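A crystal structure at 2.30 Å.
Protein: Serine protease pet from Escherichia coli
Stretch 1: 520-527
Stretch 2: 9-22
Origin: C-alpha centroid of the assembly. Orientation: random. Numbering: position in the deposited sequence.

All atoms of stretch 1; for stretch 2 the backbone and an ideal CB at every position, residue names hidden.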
# COMPACT_ATOMS: atom_id res chain seq x y z
N ALA A 520 4.07 -7.22 0.88
CA ALA A 520 5.12 -7.64 1.80
C ALA A 520 6.44 -7.11 1.25
O ALA A 520 6.77 -7.34 0.07
CB ALA A 520 5.15 -9.15 1.96
N THR A 521 7.17 -6.38 2.07
CA THR A 521 8.39 -5.73 1.58
C THR A 521 9.37 -6.77 1.06
O THR A 521 9.60 -7.78 1.69
CB THR A 521 8.99 -4.86 2.69
OG1 THR A 521 8.12 -3.75 2.89
CG2 THR A 521 10.41 -4.36 2.32
N ASP A 522 9.90 -6.57 -0.13
CA ASP A 522 10.89 -7.51 -0.67
C ASP A 522 12.25 -7.37 0.01
O ASP A 522 12.69 -6.26 0.32
CB ASP A 522 11.06 -7.31 -2.19
CG ASP A 522 9.76 -7.41 -2.95
OD1 ASP A 522 9.18 -8.51 -2.98
OD2 ASP A 522 9.32 -6.40 -3.54
N HIS A 523 12.90 -8.50 0.24
CA HIS A 523 14.25 -8.51 0.74
C HIS A 523 15.12 -9.31 -0.21
O HIS A 523 14.63 -10.06 -1.06
CB HIS A 523 14.33 -9.10 2.17
CG HIS A 523 13.56 -8.33 3.18
ND1 HIS A 523 14.14 -7.40 4.03
CD2 HIS A 523 12.23 -8.29 3.46
CE1 HIS A 523 13.22 -6.86 4.80
NE2 HIS A 523 12.05 -7.38 4.47
N ALA A 524 16.42 -9.11 -0.06
CA ALA A 524 17.41 -9.88 -0.79
C ALA A 524 17.39 -11.30 -0.27
O ALA A 524 17.00 -11.56 0.88
CB ALA A 524 18.80 -9.26 -0.62
N ILE A 525 17.81 -12.23 -1.11
CA ILE A 525 18.05 -13.59 -0.67
C ILE A 525 19.50 -13.93 -0.97
O ILE A 525 20.22 -13.13 -1.56
CB ILE A 525 17.11 -14.59 -1.34
CG1 ILE A 525 17.45 -14.71 -2.84
CG2 ILE A 525 15.64 -14.17 -1.13
CD1 ILE A 525 16.45 -15.56 -3.59
N PHE A 526 19.93 -15.11 -0.57
CA PHE A 526 21.30 -15.53 -0.76
C PHE A 526 21.48 -16.25 -2.09
O PHE A 526 22.57 -16.20 -2.68
CB PHE A 526 21.74 -16.44 0.38
CG PHE A 526 21.44 -15.88 1.75
CD1 PHE A 526 22.08 -14.73 2.20
CD2 PHE A 526 20.54 -16.53 2.59
CE1 PHE A 526 21.81 -14.22 3.45
CE2 PHE A 526 20.28 -16.03 3.83
CZ PHE A 526 20.91 -14.87 4.26
N ARG A 527 20.41 -16.90 -2.56
CA ARG A 527 20.48 -17.75 -3.76
C ARG A 527 19.06 -18.09 -4.25
O ARG A 527 18.22 -18.53 -3.47
CB ARG A 527 21.26 -19.03 -3.45
CG ARG A 527 21.51 -19.94 -4.65
CD ARG A 527 22.23 -21.23 -4.24
NE ARG A 527 21.41 -22.09 -3.38
CZ ARG A 527 21.90 -23.00 -2.53
NH1 ARG A 527 23.21 -23.18 -2.42
NH2 ARG A 527 21.07 -23.73 -1.80
N UNK A 9 22.70 -9.07 10.80
CA UNK A 9 22.27 -10.22 10.03
C UNK A 9 22.93 -10.25 8.65
O UNK A 9 23.21 -9.20 8.05
CB UNK A 9 20.75 -10.22 9.89
N UNK A 10 23.16 -11.45 8.16
CA UNK A 10 23.82 -11.65 6.88
C UNK A 10 23.04 -10.94 5.77
O UNK A 10 23.63 -10.30 4.89
CB UNK A 10 23.96 -13.14 6.57
N UNK A 11 21.72 -11.01 5.86
CA UNK A 11 20.82 -10.48 4.84
C UNK A 11 20.88 -8.95 4.82
O UNK A 11 20.54 -8.30 3.82
CB UNK A 11 19.39 -10.96 5.09
N UNK A 12 21.34 -8.38 5.94
CA UNK A 12 21.41 -6.93 6.06
C UNK A 12 22.40 -6.28 5.07
O UNK A 12 22.11 -5.23 4.49
CB UNK A 12 21.80 -6.56 7.49
N UNK A 13 23.57 -6.90 4.89
CA UNK A 13 24.53 -6.39 3.93
C UNK A 13 23.98 -6.44 2.52
O UNK A 13 24.24 -5.55 1.71
CB UNK A 13 25.84 -7.18 4.01
N UNK A 14 23.21 -7.48 2.23
CA UNK A 14 22.61 -7.70 0.91
C UNK A 14 21.47 -6.74 0.65
O UNK A 14 21.36 -6.19 -0.45
CB UNK A 14 22.11 -9.14 0.78
N UNK A 15 20.62 -6.54 1.65
CA UNK A 15 19.49 -5.60 1.54
C UNK A 15 20.00 -4.21 1.16
O UNK A 15 19.40 -3.53 0.33
CB UNK A 15 18.71 -5.54 2.85
N UNK A 16 21.10 -3.80 1.78
CA UNK A 16 21.65 -2.47 1.55
C UNK A 16 22.18 -2.34 0.12
O UNK A 16 21.95 -1.33 -0.52
CB UNK A 16 22.76 -2.17 2.56
N UNK A 17 22.89 -3.36 -0.35
CA UNK A 17 23.52 -3.28 -1.66
C UNK A 17 22.46 -3.33 -2.75
O UNK A 17 22.64 -2.76 -3.81
CB UNK A 17 24.53 -4.41 -1.84
N UNK A 18 21.34 -3.98 -2.47
CA UNK A 18 20.38 -4.24 -3.52
C UNK A 18 19.15 -3.36 -3.34
O UNK A 18 18.13 -3.57 -4.00
CB UNK A 18 19.99 -5.72 -3.54
N UNK A 19 19.28 -2.37 -2.46
CA UNK A 19 18.20 -1.42 -2.18
C UNK A 19 16.88 -2.13 -1.85
O UNK A 19 15.81 -1.79 -2.36
CB UNK A 19 18.00 -0.49 -3.38
N UNK A 20 16.98 -3.12 -0.97
CA UNK A 20 15.85 -3.90 -0.50
C UNK A 20 15.54 -3.59 0.97
O UNK A 20 16.36 -3.03 1.68
CB UNK A 20 16.13 -5.39 -0.68
N UNK A 21 14.33 -3.95 1.41
CA UNK A 21 13.93 -3.81 2.80
C UNK A 21 13.87 -2.38 3.28
O UNK A 21 13.10 -1.58 2.73
CB UNK A 21 14.89 -4.60 3.69
N UNK A 22 14.67 -2.03 4.30
CA UNK A 22 14.68 -0.66 4.81
C UNK A 22 15.58 0.26 4.02
O UNK A 22 15.63 1.46 4.29
CB UNK A 22 15.11 -0.65 6.28

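Stretch 1 is an extended segment that runs past a short helix and the turn that follows it. At position 9 the ideal CB finds nothing of stretch 1 within 5.5 Å, so the visible atoms set no preference; it is Trp9.

At position 10 CA-to-CB points toward stretch 1, and the ideal CB is already 3.9 Å from CE1 of Phe526. A small apolar residue suits so short a gap, although other apolar side chains might be directed past the ring. The residue is Ala10, whose CB packs 4.0 Å from Phe526 CE1.

Position 11 points sideways, with its ideal CB 4.3 Å from Phe526 CZ and 4.9 Å from Ala524 O. A long side chain could run on toward the imidazole of His523, where an aromatic or a planar polar group could lie. The deposited Arg11 does this: its guanidinium stacks flat on the His523 ring, centres 3.6 Å apart and planes at 16°. Arg11 NH2 lies over the ring face, 3.2 Å from His523 ND1, but the angle is poor for a hydrogen bond. A water accepts from Arg11 NH1 (3.3 Å) and donates to Ala524 O (2.7 Å), tying the side chain to the opposing backbone.

Positions 12 and 13 turn out of reach of stretch 1, which leaves their identity open. They are Asp12, whose OD2 accepts from Trp9 N (3.0 Å), and Tyr13.

Position 14 points toward stretch 1, its ideal CB 3.6 Å from Ala524 CB and with the Phe526 ring farther along. Leucine, isoleucine or methionine would suit. Leu14 packs its CB 3.6 Å from Ala524 CB, while its CD2 reaches to 3.4 Å from Phe526 CD1.

At position 15 CA-to-CB points sideways, but two donors, Ala524 N and His523 ND1, lie ahead. A short acceptor is wanted; aspartate is the natural candidate, with asparagine able to meet one donor through its single oxygen. Asp15 serves both: Ala524 N donates to Asp15 OD1 and His523 ND1 to Asp15 OD2, each at 2.9 Å and 174°.

Positions 16 and 17 again lie out of reach; they are Leu16 and Ala17. Position 18, the first to leave helical angles, points toward Ala524 CB, 4.7 Å from its ideal CB, and would accept apolar or longer polar side chains. Gln18 OE1 comes 3.5 Å from Ala524 CB.

Position 19 has positive phi (51°), which asparagine and glycine tolerate well, and faces nothing here; it is Asn19. Position 20 points at Asp522 O and the His523 backbone; a long flexible chain, such as lysine, arginine, glutamine or methionine, would suit. Lys20 lays its CB against that backbone, 3.7 Å from Asp522 O and 3.9 Å from His523 CA.

Position 21 strongly favours glycine: phi is 65°, and an ideal CB would clash with His523 ND1 at 2.9 Å. Gly21 N donates to Asp522 O (3.0 Å). Position 22 points away and is unconstrained; it is Val22.

Stretch 2, residues 9-22: WARDYLDLAQNKGV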
# COMPACT_ATOMS: atom_id res chain seq x y z
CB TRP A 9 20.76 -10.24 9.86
CG TRP A 9 20.05 -10.90 10.95
CD1 TRP A 9 19.50 -12.14 10.93
CD2 TRP A 9 19.78 -10.36 12.24
NE1 TRP A 9 18.91 -12.41 12.13
CE2 TRP A 9 19.05 -11.32 12.95
CE3 TRP A 9 20.08 -9.14 12.86
CZ2 TRP A 9 18.62 -11.12 14.26
CZ3 TRP A 9 19.65 -8.93 14.16
CH2 TRP A 9 18.93 -9.92 14.85
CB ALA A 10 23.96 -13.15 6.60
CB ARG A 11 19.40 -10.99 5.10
CG ARG A 11 18.29 -10.29 4.35
CD ARG A 11 16.97 -10.97 4.62
NE ARG A 11 16.08 -10.12 5.40
CZ ARG A 11 14.79 -10.39 5.61
NH1 ARG A 11 14.25 -11.49 5.08
NH2 ARG A 11 14.04 -9.57 6.32
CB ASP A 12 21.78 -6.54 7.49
CG ASP A 12 20.66 -6.82 8.47
OD1 ASP A 12 19.49 -6.87 8.03
OD2 ASP A 12 20.93 -6.98 9.69
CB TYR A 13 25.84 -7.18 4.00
CG TYR A 13 26.61 -7.03 5.29
CD1 TYR A 13 27.51 -5.99 5.47
CD2 TYR A 13 26.44 -7.95 6.33
CE1 TYR A 13 28.23 -5.84 6.66
CE2 TYR A 13 27.14 -7.82 7.52
CZ TYR A 13 28.04 -6.77 7.68
OH TYR A 13 28.75 -6.63 8.86
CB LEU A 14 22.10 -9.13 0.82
CG LEU A 14 23.05 -10.25 0.40
CD1 LEU A 14 24.44 -10.03 0.87
CD2 LEU A 14 22.54 -11.57 0.90
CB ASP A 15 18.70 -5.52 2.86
CG ASP A 15 17.51 -6.49 2.93
OD1 ASP A 15 17.19 -7.15 1.92
OD2 ASP A 15 16.89 -6.59 4.02
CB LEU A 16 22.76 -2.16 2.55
CG LEU A 16 23.52 -0.84 2.41
CD1 LEU A 16 22.59 0.36 2.31
CD2 LEU A 16 24.47 -0.66 3.58
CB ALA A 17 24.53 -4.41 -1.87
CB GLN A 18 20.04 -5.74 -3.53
CG GLN A 18 21.32 -6.58 -3.68
CD GLN A 18 21.08 -8.06 -3.52
OE1 GLN A 18 20.01 -8.57 -3.88
NE2 GLN A 18 22.07 -8.76 -2.98
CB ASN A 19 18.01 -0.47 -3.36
CG ASN A 19 19.12 0.56 -3.47
OD1 ASN A 19 19.74 0.70 -4.52
ND2 ASN A 19 19.38 1.29 -2.39
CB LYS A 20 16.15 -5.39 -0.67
CG LYS A 20 16.38 -5.82 -2.13
CD LYS A 20 15.05 -5.98 -2.84
CE LYS A 20 15.24 -6.26 -4.32
NZ LYS A 20 13.94 -6.14 -5.04
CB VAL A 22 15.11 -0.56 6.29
CG1 VAL A 22 14.09 -1.29 7.22
CG2 VAL A 22 16.56 -1.05 6.47
O HOH W 1 15.52 -13.13 2.53
O HOH W 2 19.40 -11.21 -3.41
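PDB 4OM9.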